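Local structure of aspartate aminotransferase (Leishmania major, 4H51) at residues 92-101 and 273-281; 111-119 and 302-310. The protein is a pyridoxal 5'-phosphate-dependent homodimer that probably transfers an amino group between L-aspartate and 2-oxoglutarate. All coordinates share one frame; numbering follows the deposited sequence. Where two conformers were deposited one is given.

Contacts 1 and 2 lie with their centres about 11 Å apart on the same side of the chain's centre, and both reach one edge of the large mixed sheet of the aminotransferase fold. Their segments alternate along the chain: 92-101, 111-119, 273-281, 302-310. Helix 90-101 leads on to strand 110-116, an edge strand within this chain, which runs antiparallel to strand 274-280 beside it; Leu-277 N and Leu-279 N probably bond to Val-113 O and Val-111 O. Contact 1 lays the helix over strand 274-280, while contact 2 sets the end of strand 110-116 against residues 302-310. The region thus links the sheet to the cofactor phosphate, bound by Ser-117, Gly-118, Thr-119 and Arg-273, and to the second subunit.

Contact 1: residues 92-101 and 273-281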
ATOM      1  N   PHE B  92     -16.660  -3.937   0.509  1.00 12.17           N
ATOM      2  CA  PHE B  92     -16.029  -3.441  -0.708  1.00 11.74           C
ATOM      3  C   PHE B  92     -15.610  -4.623  -1.572  1.00 11.54           C
ATOM      4  O   PHE B  92     -15.927  -4.698  -2.770  1.00 11.20           O
ATOM      5  CB  PHE B  92     -14.787  -2.595  -0.395  1.00 11.76           C
ATOM      6  CG  PHE B  92     -13.893  -2.389  -1.582  1.00 11.51           C
ATOM      7  CD1 PHE B  92     -14.340  -1.636  -2.652  1.00 11.61           C
ATOM      8  CD2 PHE B  92     -12.653  -2.949  -1.644  1.00 11.57           C
ATOM      9  CE1 PHE B  92     -13.554  -1.474  -3.765  1.00 11.56           C
ATOM     10  CE2 PHE B  92     -11.842  -2.782  -2.756  1.00 11.71           C
ATOM     11  CZ  PHE B  92     -12.296  -2.033  -3.812  1.00 11.44           C
ATOM     12  N   ILE B  93     -14.898  -5.556  -0.975  1.00 11.87           N
ATOM     13  CA  ILE B  93     -14.355  -6.676  -1.756  1.00 11.93           C
ATOM     14  C   ILE B  93     -15.473  -7.437  -2.492  1.00 12.73           C
ATOM     15  O   ILE B  93     -15.350  -7.714  -3.691  1.00 12.47           O
ATOM     16  CB  ILE B  93     -13.572  -7.662  -0.871  1.00 12.15           C
ATOM     17  CG1 ILE B  93     -12.304  -7.006  -0.256  1.00 11.68           C
ATOM     18  CG2 ILE B  93     -13.217  -8.949  -1.663  1.00 12.22           C
ATOM     19  CD1 ILE B  93     -11.824  -7.759   0.968  1.00 11.92           C
ATOM     20  N   ASP B  94     -16.521  -7.773  -1.759  1.00 13.51           N
ATOM     21  CA  ASP B  94     -17.671  -8.531  -2.309  1.00 14.46           C
ATOM     22  C   ASP B  94     -18.349  -7.803  -3.448  1.00 14.49           C
ATOM     23  O   ASP B  94     -18.603  -8.402  -4.517  1.00 15.06           O
ATOM     24  CB  ASP B  94     -18.685  -8.875  -1.224  1.00 15.51           C
ATOM     25  CG  ASP B  94     -18.119  -9.851  -0.192  1.00 16.46           C
ATOM     26  OD1 ASP B  94     -17.033 -10.398  -0.396  1.00 17.05           O
ATOM     27  OD2 ASP B  94     -18.752 -10.040   0.854  1.00 17.54           O
ATOM     28  N   GLU B  95     -18.622  -6.516  -3.256  1.00 14.32           N
ATOM     29  CA  GLU B  95     -19.251  -5.723  -4.316  1.00 13.99           C
ATOM     30  C   GLU B  95     -18.333  -5.538  -5.512  1.00 13.71           C
ATOM     31  O   GLU B  95     -18.808  -5.546  -6.687  1.00 13.16           O
ATOM     32  CB  GLU B  95     -19.720  -4.350  -3.817  1.00 14.59           C
ATOM     33  CG  GLU B  95     -20.854  -4.331  -2.806  1.00 15.73           C
ATOM     34  CD  GLU B  95     -22.195  -4.824  -3.322  1.00 17.59           C
ATOM     35  OE1 GLU B  95     -22.391  -4.975  -4.546  1.00 18.75           O
ATOM     36  OE2 GLU B  95     -23.066  -5.014  -2.456  1.00 20.16           O
ATOM     37  N   ALA B  96     -17.030  -5.370  -5.254  1.00 12.90           N
ATOM     38  CA  ALA B  96     -16.076  -5.120  -6.302  1.00 12.72           C
ATOM     39  C   ALA B  96     -15.978  -6.347  -7.205  1.00 13.36           C
ATOM     40  O   ALA B  96     -16.011  -6.221  -8.416  1.00 13.91           O
ATOM     41  CB  ALA B  96     -14.691  -4.762  -5.715  1.00 12.93           C
ATOM     42  N   VAL B  97     -15.903  -7.544  -6.640  1.00 14.29           N
ATOM     43  CA  VAL B  97     -15.724  -8.723  -7.497  1.00 15.47           C
ATOM     44  C   VAL B  97     -17.007  -9.000  -8.293  1.00 17.19           C
ATOM     45  O   VAL B  97     -16.934  -9.538  -9.421  1.00 18.51           O
ATOM     46  CB  VAL B  97     -15.214 -10.005  -6.751  1.00 15.19           C
ATOM     47  CG1 VAL B  97     -13.832  -9.745  -6.093  1.00 14.79           C
ATOM     48  CG2 VAL B  97     -16.230 -10.529  -5.786  1.00 15.44           C
ATOM     49  N   LYS B  98     -18.152  -8.619  -7.729  1.00 17.93           N
ATOM     50  CA  LYS B  98     -19.433  -8.716  -8.427  1.00 20.09           C
ATOM     51  C   LYS B  98     -19.457  -7.949  -9.725  1.00 19.11           C
ATOM     52  O   LYS B  98     -20.071  -8.399 -10.685  1.00 18.61           O
ATOM     53  CB  LYS B  98     -20.588  -8.167  -7.592  1.00 23.19           C
ATOM     54  CG  LYS B  98     -21.303  -9.206  -6.778  1.00 26.29           C
ATOM     55  CD  LYS B  98     -22.511  -8.679  -6.019  1.00 28.37           C
ATOM     56  CE  LYS B  98     -22.599  -9.423  -4.688  1.00 31.01           C
ATOM     57  NZ  LYS B  98     -23.873  -9.250  -3.924  1.00 33.92           N
ATOM     58  N   ILE B  99     -18.835  -6.782  -9.785  1.00 17.96           N
ATOM     59  CA  ILE B  99     -18.931  -6.005 -11.034  1.00 19.08           C
ATOM     60  C   ILE B  99     -18.160  -6.697 -12.144  1.00 18.28           C
ATOM     61  O   ILE B  99     -18.433  -6.519 -13.303  1.00 15.68           O
ATOM     62  CB  ILE B  99     -18.501  -4.527 -10.909  1.00 19.77           C
ATOM     63  CG1 ILE B  99     -16.997  -4.370 -10.845  1.00 20.15           C
ATOM     64  CG2 ILE B  99     -19.250  -3.869  -9.749  1.00 19.68           C
ATOM     65  CD1 ILE B  99     -16.501  -2.992 -11.264  1.00 21.64           C
ATOM     66  N   ILE B 100     -17.162  -7.485 -11.766  1.00 18.76           N
ATOM     67  CA  ILE B 100     -16.392  -8.136 -12.794  1.00 20.24           C
ATOM     68  C   ILE B 100     -17.108  -9.421 -13.242  1.00 18.08           C
ATOM     69  O   ILE B 100     -17.275  -9.597 -14.448  1.00 17.30           O
ATOM     70  CB  ILE B 100     -14.873  -8.234 -12.493  1.00 22.36           C
ATOM     71  CG1 ILE B 100     -14.171  -8.944 -13.640  1.00 25.18           C
ATOM     72  CG2 ILE B 100     -14.533  -8.804 -11.110  1.00 23.74           C
ATOM     73  CD1 ILE B 100     -13.978  -7.972 -14.819  1.00 25.16           C
ATOM     74  N   TYR B 101     -17.590 -10.250 -12.313  1.00 16.48           N
ATOM     75  CA  TYR B 101     -18.192 -11.549 -12.673  1.00 18.32           C
ATOM     76  C   TYR B 101     -19.703 -11.565 -12.783  1.00 18.67           C
ATOM     77  O   TYR B 101     -20.246 -12.508 -13.319  1.00 19.41           O
ATOM     78  CB  TYR B 101     -17.726 -12.632 -11.705  1.00 17.51           C
ATOM     79  CG  TYR B 101     -16.279 -12.935 -11.893  1.00 16.72           C
ATOM     80  CD1 TYR B 101     -15.826 -13.470 -13.101  1.00 16.14           C
ATOM     81  CD2 TYR B 101     -15.336 -12.609 -10.924  1.00 16.09           C
ATOM     82  CE1 TYR B 101     -14.497 -13.727 -13.302  1.00 15.93           C
ATOM     83  CE2 TYR B 101     -14.004 -12.863 -11.126  1.00 15.21           C
ATOM     84  CZ  TYR B 101     -13.595 -13.427 -12.326  1.00 15.28           C
ATOM     85  OH  TYR B 101     -12.271 -13.698 -12.566  1.00 14.58           O
ATOM     86  N   ARG B 273      -6.357   4.619  -4.046  1.00 11.02           N
ATOM     87  CA  ARG B 273      -5.717   3.329  -4.190  1.00 10.66           C
ATOM     88  C   ARG B 273      -6.632   2.167  -3.796  1.00 11.11           C
ATOM     89  O   ARG B 273      -6.289   1.354  -2.932  1.00 12.10           O
ATOM     90  CB  ARG B 273      -4.416   3.255  -3.384  1.00 10.81           C
ATOM     91  CG  ARG B 273      -3.574   4.544  -3.309  1.00 10.52           C
ATOM     92  CD  ARG B 273      -3.151   5.107  -4.639  1.00 10.27           C
ATOM     93  NE  ARG B 273      -2.316   4.168  -5.416  1.00 10.12           N
ATOM     94  CZ  ARG B 273      -2.558   3.725  -6.639  1.00  9.59           C
ATOM     95  NH1 ARG B 273      -3.650   4.133  -7.305  1.00  9.92           N
ATOM     96  NH2 ARG B 273      -1.728   2.838  -7.189  1.00  9.45           N
ATOM     97  N   ALA B 274      -7.767   2.062  -4.474  1.00 11.14           N
ATOM     98  CA  ALA B 274      -8.778   1.025  -4.158  1.00 10.75           C
ATOM     99  C   ALA B 274      -8.760  -0.026  -5.259  1.00 10.72           C
ATOM    100  O   ALA B 274      -9.035   0.275  -6.434  1.00 10.57           O
ATOM    101  CB  ALA B 274     -10.171   1.634  -4.034  1.00 10.95           C
ATOM    102  N   GLY B 275      -8.466  -1.259  -4.873  1.00 10.07           N
ATOM    103  CA  GLY B 275      -8.369  -2.373  -5.828  1.00  9.86           C
ATOM    104  C   GLY B 275      -8.677  -3.693  -5.152  1.00  9.52           C
ATOM    105  O   GLY B 275      -8.798  -3.761  -3.924  1.00  8.79           O
ATOM    106  N   THR B 276      -8.768  -4.754  -5.954  1.00  9.23           N
ATOM    107  CA  THR B 276      -8.807  -6.091  -5.418  1.00  9.22           C
ATOM    108  C   THR B 276      -7.942  -7.061  -6.206  1.00  9.16           C
ATOM    109  O   THR B 276      -7.646  -6.873  -7.398  1.00  8.73           O
ATOM    110  CB  THR B 276     -10.238  -6.707  -5.393  1.00  9.67           C
ATOM    111  OG1 THR B 276     -10.699  -6.988  -6.727  1.00  9.79           O
ATOM    112  CG2 THR B 276     -11.269  -5.776  -4.672  1.00  9.97           C
ATOM    113  N   LEU B 277      -7.605  -8.169  -5.538  1.00  9.43           N
ATOM    114  CA  LEU B 277      -7.019  -9.339  -6.208  1.00  9.43           C
ATOM    115  C   LEU B 277      -7.917 -10.513  -5.911  1.00  9.79           C
ATOM    116  O   LEU B 277      -8.293 -10.743  -4.749  1.00  9.92           O
ATOM    117  CB  LEU B 277      -5.587  -9.643  -5.674  1.00  9.65           C
ATOM    118  CG  LEU B 277      -4.964 -10.934  -6.228  1.00  9.56           C
ATOM    119  CD1 LEU B 277      -4.504 -10.806  -7.693  1.00  9.14           C
ATOM    120  CD2 LEU B 277      -3.777 -11.287  -5.332  1.00  9.86           C
ATOM    121  N   SER B 278      -8.272 -11.270  -6.948  1.00  9.83           N
ATOM    122  CA  SER B 278      -9.197 -12.358  -6.812  1.00 10.13           C
ATOM    123  C   SER B 278      -8.733 -13.586  -7.651  1.00 10.54           C
ATOM    124  O   SER B 278      -8.100 -13.441  -8.695  1.00 10.25           O
ATOM    125  CB  SER B 278     -10.610 -11.916  -7.174  1.00 10.01           C
ATOM    126  OG  SER B 278     -10.734 -11.650  -8.528  1.00  9.92           O
ATOM    127  N   LEU B 279      -9.030 -14.765  -7.119  1.00 10.79           N
ATOM    128  CA  LEU B 279      -8.801 -16.035  -7.771  1.00 11.64           C
ATOM    129  C   LEU B 279     -10.087 -16.853  -7.765  1.00 13.00           C
ATOM    130  O   LEU B 279     -10.708 -17.030  -6.723  1.00 13.10           O
ATOM    131  CB  LEU B 279      -7.750 -16.864  -7.022  1.00 11.55           C
ATOM    132  CG  LEU B 279      -7.361 -18.252  -7.567  1.00 11.82           C
ATOM    133  CD1 LEU B 279      -6.738 -18.192  -8.953  1.00 11.65           C
ATOM    134  CD2 LEU B 279      -6.413 -18.967  -6.630  1.00 12.11           C
ATOM    135  N   LEU B 280     -10.411 -17.396  -8.920  1.00 14.48           N
ATOM    136  CA  LEU B 280     -11.415 -18.429  -9.051  1.00 16.33           C
ATOM    137  C   LEU B 280     -10.769 -19.777  -8.872  1.00 18.20           C
ATOM    138  O   LEU B 280      -9.858 -20.118  -9.634  1.00 17.59           O
ATOM    139  CB  LEU B 280     -11.981 -18.420 -10.469  1.00 17.08           C
ATOM    140  CG  LEU B 280     -12.678 -17.136 -10.901  1.00 17.76           C
ATOM    141  CD1 LEU B 280     -13.262 -17.305 -12.323  1.00 17.95           C
ATOM    142  CD2 LEU B 280     -13.750 -16.748  -9.895  1.00 19.30           C
ATOM    143  N   LEU B 281     -11.253 -20.586  -7.938  1.00 20.80           N
ATOM    144  CA  LEU B 281     -10.575 -21.843  -7.706  1.00 25.23           C
ATOM    145  C   LEU B 281     -11.495 -23.070  -7.863  1.00 31.82           C
ATOM    146  O   LEU B 281     -12.533 -23.213  -7.199  1.00 37.91           O
ATOM    147  CB  LEU B 281      -9.781 -21.773  -6.380  1.00 26.81           C
ATOM    148  CG  LEU B 281      -8.671 -22.803  -6.093  1.00 27.75           C
ATOM    149  CD1 LEU B 281      -7.756 -23.098  -7.277  1.00 28.91           C
ATOM    150  CD2 LEU B 281      -7.822 -22.437  -4.892  1.00 29.33           C
TER
HETATM  151  O   HOH W   1     -10.687 -13.848 -10.266  1.00 12.36           O
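The methyl CG2 of Thr-276 lies 3.6 Å from CE2 of the Phe-92 ring and 3.7 Å from CB of Ala-96, while CZ of the ring reaches CB of Ala-274. At the next residue of the helix, CG1 of Val-97 lies 4.0 Å from CB of Ser-278, and at the far end Leu-280 puts CD2 over one face of the Tyr-101 ring and CD1 3.7 Å from its OH.

The arrangement belongs to the layered alpha/beta fold of the pyridoxal-phosphate-dependent aminotransferases: helix 92-101 packs across strand 274-280 at 72°, with 9.0 Å between axes, and meets Thr-276, Ser-278 and Leu-280, whose side chains start out toward it.

Apart from these apolar contacts, the carbonyl oxygen Gly-275 O lies at the edge of the Phe-92 ring, in its plane, 3.4 Å from CE2. Polar links run through partners beyond the pair or through water. Water 1 joins Tyr-101 OH and Ser-278 OG, 2.8 Å from each oxygen. With chi1 at 70°, Thr-276 OG1 stands between its backbone N and carbonyl carbon, leaving CG2 for the helix; OG1 itself bonds to OE1 of Gln-261, whose NE2 bonds to Ala-96 O.

Contact 2: residues 111-119 and 302-310; sequences VAVQTLSGT and YTCPPAHGA
Leu-116 and Tyr-302 meet by a CH-pi contact. Leu-116 has two deposited conformers, and its methyl contacts hold for the one described: CD2 sits over one face of the ring, 3.7 Å from its centroid, displaced toward the rim and nearest CE1. The other methyl, CD1, lies 3.7 Å from both CG and CD of Pro-306, so the forked end spans from the aromatic face to the proline ring. Leu-116 also centres an inverse gamma turn between the strand and the helix that follows, near which Thr-115 OG1 bonds to Ser-117 O at 2.8 Å from above the carbonyl plane.

Gln-114 reaches across fully stretched. CG is anti to the backbone N (chi1 178°) and the chain stays extended through chi2, which carries the amide past Pro-305, whose CG comes 3.5 Å from CD, as far as the methyl of Ala-310. There NE2 makes a weak, bent hydrogen bond to Pro-306 O at 2.9 Å (N-H...O 119°), while OE1 is held by the backbone N of Tyr-89.

In Tyr-302, a chi1 of 60° places CG between the backbone N and the carbonyl carbon, and the ring stands toward the strand. Two waters tie its hydroxyl there: water 2 accepts from it and donates to Gln-114 O, 2.6 Å away; water 3 donates to it and accepts from Leu-116 N. Tyr-302 O accepts a bond from NH2 of Arg-273 of the second subunit.

Ser-117, Gly-118 and Thr-119 bind the cofactor phosphate near the N-terminal end of helix 117-129. Residues 302-306 belong to the link between helices 287-299 and 307-318. Strand 110-116 is paired with strand 274-280, while helix 90-101 touches Gln-114 through Ile-93 and Ala-310 through Phe-92.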
ATOM      1  N   VAL B 111     -11.698 -16.462  -4.026  1.00 17.06           N
ATOM      2  CA  VAL B 111     -10.969 -15.935  -2.874  1.00 16.23           C
ATOM      3  C   VAL B 111     -10.469 -14.566  -3.296  1.00 14.46           C
ATOM      4  O   VAL B 111      -9.908 -14.401  -4.406  1.00 13.35           O
ATOM      5  CB  VAL B 111      -9.891 -16.939  -2.324  1.00 16.69           C
ATOM      6  CG1 VAL B 111      -9.061 -17.534  -3.435  1.00 16.72           C
ATOM      7  CG2 VAL B 111      -9.000 -16.345  -1.230  1.00 16.92           C
ATOM      8  N   ALA B 112     -10.700 -13.562  -2.450  1.00 13.00           N
ATOM      9  CA  ALA B 112     -10.373 -12.191  -2.831  1.00 12.05           C
ATOM     10  C   ALA B 112      -9.934 -11.360  -1.627  1.00 11.68           C
ATOM     11  O   ALA B 112     -10.431 -11.579  -0.518  1.00 11.84           O
ATOM     12  CB  ALA B 112     -11.594 -11.528  -3.490  1.00 11.54           C
ATOM     13  N   VAL B 113      -9.027 -10.420  -1.864  1.00 10.82           N
ATOM     14  CA  VAL B 113      -8.596  -9.448  -0.874  1.00 10.50           C
ATOM     15  C   VAL B 113      -8.603  -8.063  -1.512  1.00 10.11           C
ATOM     16  O   VAL B 113      -8.480  -7.932  -2.781  1.00  9.82           O
ATOM     17  CB  VAL B 113      -7.154  -9.727  -0.332  1.00 10.56           C
ATOM     18  CG1 VAL B 113      -7.078 -11.038   0.489  1.00 11.29           C
ATOM     19  CG2 VAL B 113      -6.108  -9.768  -1.452  1.00 10.28           C
ATOM     20  N   GLN B 114      -8.724  -7.052  -0.646  1.00  9.54           N
ATOM     21  CA  GLN B 114      -8.489  -5.676  -1.018  1.00  9.56           C
ATOM     22  C   GLN B 114      -6.981  -5.444  -1.196  1.00  9.26           C
ATOM     23  O   GLN B 114      -6.152  -5.987  -0.447  1.00  9.89           O
ATOM     24  CB  GLN B 114      -9.107  -4.726   0.053  1.00  9.47           C
ATOM     25  CG  GLN B 114      -8.879  -3.252  -0.212  1.00  9.22           C
ATOM     26  CD  GLN B 114      -9.467  -2.374   0.830  1.00  9.55           C
ATOM     27  OE1 GLN B 114     -10.368  -2.809   1.541  1.00  9.94           O
ATOM     28  NE2 GLN B 114      -8.999  -1.101   0.909  1.00  9.36           N
ATOM     29  N   THR B 115      -6.624  -4.638  -2.175  1.00  9.46           N
ATOM     30  CA  THR B 115      -5.235  -4.345  -2.497  1.00  9.53           C
ATOM     31  C   THR B 115      -5.009  -2.847  -2.638  1.00  9.73           C
ATOM     32  O   THR B 115      -5.952  -2.073  -2.699  1.00  9.80           O
ATOM     33  CB  THR B 115      -4.843  -4.996  -3.840  1.00  9.29           C
ATOM     34  OG1 THR B 115      -5.720  -4.469  -4.883  1.00  9.31           O
ATOM     35  CG2 THR B 115      -4.948  -6.551  -3.748  1.00  9.48           C
ATOM     36  N   LEU B 116      -3.734  -2.450  -2.742  1.00 10.30           N
ATOM     37  CA  LEU B 116      -3.397  -1.060  -3.039  0.60 10.37           C
ATOM     38  C   LEU B 116      -3.630  -0.781  -4.531  1.00 10.26           C
ATOM     39  O   LEU B 116      -2.697  -0.659  -5.318  1.00 10.69           O
ATOM     40  CB  LEU B 116      -1.964  -0.729  -2.610  0.60 10.40           C
ATOM     41  CG  LEU B 116      -1.815  -0.214  -1.167  0.60 10.90           C
ATOM     42  CD1 LEU B 116      -2.440   1.173  -1.037  0.60 10.43           C
ATOM     43  CD2 LEU B 116      -2.378  -1.175  -0.104  0.60 10.69           C
ATOM     44  N   SER B 117      -4.896  -0.677  -4.902  1.00 10.27           N
ATOM     45  CA  SER B 117      -5.311  -0.436  -6.267  1.00 10.39           C
ATOM     46  C   SER B 117      -4.857  -1.578  -7.189  1.00 10.72           C
ATOM     47  O   SER B 117      -4.492  -2.676  -6.708  1.00 10.80           O
ATOM     48  CB  SER B 117      -4.828   0.947  -6.732  1.00 11.11           C
ATOM     49  OG  SER B 117      -5.901   1.593  -7.416  1.00 11.49           O
ATOM     50  N   GLY B 118      -4.837  -1.320  -8.482  1.00 10.31           N
ATOM     51  CA  GLY B 118      -4.467  -2.336  -9.455  1.00 10.57           C
ATOM     52  C   GLY B 118      -3.003  -2.661  -9.433  1.00 10.12           C
ATOM     53  O   GLY B 118      -2.620  -3.789  -9.660  1.00 10.97           O
ATOM     54  N   THR B 119      -2.156  -1.669  -9.187  1.00  9.95           N
ATOM     55  CA  THR B 119      -0.732  -1.933  -9.128  1.00  9.62           C
ATOM     56  C   THR B 119      -0.500  -2.896  -7.970  1.00  9.60           C
ATOM     57  O   THR B 119       0.188  -3.885  -8.129  1.00  9.30           O
ATOM     58  CB  THR B 119       0.141  -0.674  -8.915  1.00  9.94           C
ATOM     59  OG1 THR B 119      -0.124   0.337  -9.912  1.00  9.75           O
ATOM     60  CG2 THR B 119       1.639  -1.055  -8.877  1.00  9.59           C
ATOM     61  N   TYR B 302       2.474  -4.221   4.466  1.00 11.22           N
ATOM     62  CA  TYR B 302       1.825  -3.004   4.907  1.00 10.80           C
ATOM     63  C   TYR B 302       0.724  -3.269   5.931  1.00 10.72           C
ATOM     64  O   TYR B 302       0.012  -2.373   6.271  1.00 10.62           O
ATOM     65  CB  TYR B 302       1.296  -2.205   3.719  1.00 10.44           C
ATOM     66  CG  TYR B 302       0.284  -2.913   2.869  1.00 10.38           C
ATOM     67  CD1 TYR B 302      -1.063  -2.884   3.180  1.00 10.41           C
ATOM     68  CD2 TYR B 302       0.685  -3.688   1.780  1.00 10.45           C
ATOM     69  CE1 TYR B 302      -1.994  -3.560   2.404  1.00 10.41           C
ATOM     70  CE2 TYR B 302      -0.243  -4.372   0.981  1.00 10.26           C
ATOM     71  CZ  TYR B 302      -1.574  -4.337   1.316  1.00 10.50           C
ATOM     72  OH  TYR B 302      -2.511  -5.006   0.541  1.00 10.54           O
ATOM     73  N   THR B 303       0.636  -4.498   6.446  1.00 10.74           N
ATOM     74  CA  THR B 303      -0.323  -4.881   7.471  1.00 11.03           C
ATOM     75  C   THR B 303      -1.780  -4.936   6.981  1.00 11.16           C
ATOM     76  O   THR B 303      -2.436  -5.994   7.052  1.00 11.29           O
ATOM     77  CB  THR B 303      -0.188  -4.018   8.759  1.00 11.15           C
ATOM     78  OG1 THR B 303       1.015  -4.361   9.436  1.00 11.20           O
ATOM     79  CG2 THR B 303      -1.343  -4.286   9.707  1.00 11.29           C
ATOM     80  N   CYS B 304      -2.317  -3.798   6.526  1.00 11.29           N
ATOM     81  CA  CYS B 304      -3.705  -3.748   6.072  1.00 11.08           C
ATOM     82  C   CYS B 304      -3.936  -2.524   5.209  1.00 10.57           C
ATOM     83  O   CYS B 304      -3.154  -1.537   5.296  1.00 10.49           O
ATOM     84  CB  CYS B 304      -4.680  -3.837   7.247  1.00 11.87           C
ATOM     85  SG  CYS B 304      -4.597  -2.495   8.448  1.00 14.19           S
ATOM     86  N   PRO B 305      -4.972  -2.579   4.355  1.00 10.11           N
ATOM     87  CA  PRO B 305      -5.087  -1.544   3.332  1.00  9.79           C
ATOM     88  C   PRO B 305      -5.817  -0.277   3.787  1.00  9.75           C
ATOM     89  O   PRO B 305      -6.561  -0.320   4.793  1.00  9.83           O
ATOM     90  CB  PRO B 305      -5.887  -2.242   2.231  1.00  9.53           C
ATOM     91  CG  PRO B 305      -6.818  -3.122   3.007  1.00  9.65           C
ATOM     92  CD  PRO B 305      -6.043  -3.601   4.218  1.00  9.98           C
ATOM     93  N   PRO B 306      -5.641   0.833   3.037  1.00  9.49           N
ATOM     94  CA  PRO B 306      -6.332   2.084   3.346  1.00  9.98           C
ATOM     95  C   PRO B 306      -7.853   1.976   3.102  1.00 10.21           C
ATOM     96  O   PRO B 306      -8.285   1.423   2.093  1.00 10.08           O
ATOM     97  CB  PRO B 306      -5.680   3.127   2.423  1.00  9.89           C
ATOM     98  CG  PRO B 306      -5.163   2.316   1.266  1.00  9.56           C
ATOM     99  CD  PRO B 306      -4.822   0.937   1.811  1.00  9.51           C
ATOM    100  N   ALA B 307      -8.615   2.537   4.019  1.00 10.59           N
ATOM    101  CA  ALA B 307     -10.064   2.311   4.019  1.00 11.07           C
ATOM    102  C   ALA B 307     -10.855   3.308   3.198  1.00 11.09           C
ATOM    103  O   ALA B 307     -11.907   2.977   2.674  1.00 11.50           O
ATOM    104  CB  ALA B 307     -10.599   2.233   5.435  1.00 11.29           C
ATOM    105  N   HIS B 308     -10.380   4.545   3.080  1.00 11.86           N
ATOM    106  CA  HIS B 308     -11.241   5.588   2.512  1.00 11.91           C
ATOM    107  C   HIS B 308     -11.709   5.260   1.101  1.00 11.08           C
ATOM    108  O   HIS B 308     -12.915   5.358   0.817  1.00 11.11           O
ATOM    109  CB  HIS B 308     -10.540   6.925   2.564  1.00 12.86           C
ATOM    110  CG  HIS B 308     -11.429   8.089   2.247  1.00 13.71           C
ATOM    111  ND1 HIS B 308     -12.483   8.439   3.041  1.00 15.30           N
ATOM    112  CD2 HIS B 308     -11.394   9.006   1.205  1.00 13.94           C
ATOM    113  CE1 HIS B 308     -13.098   9.498   2.499  1.00 14.98           C
ATOM    114  NE2 HIS B 308     -12.419   9.855   1.387  1.00 14.88           N
ATOM    115  N   GLY B 309     -10.810   4.864   0.199  1.00 10.25           N
ATOM    116  CA  GLY B 309     -11.225   4.558  -1.194  1.00 10.31           C
ATOM    117  C   GLY B 309     -12.225   3.386  -1.258  1.00 10.52           C
ATOM    118  O   GLY B 309     -13.226   3.434  -1.956  1.00 10.40           O
ATOM    119  N   ALA B 310     -11.940   2.356  -0.469  1.00 11.03           N
ATOM    120  CA  ALA B 310     -12.803   1.156  -0.375  1.00 11.23           C
ATOM    121  C   ALA B 310     -14.184   1.539   0.148  1.00 11.59           C
ATOM    122  O   ALA B 310     -15.172   1.062  -0.338  1.00 11.14           O
ATOM    123  CB  ALA B 310     -12.164   0.115   0.530  1.00 11.21           C
TER
HETATM  124  O   HOH W   2      -4.837  -5.544   1.738  1.00 10.78           O
HETATM  125  O   HOH W   3      -1.876  -4.615  -2.308  1.00  9.81           O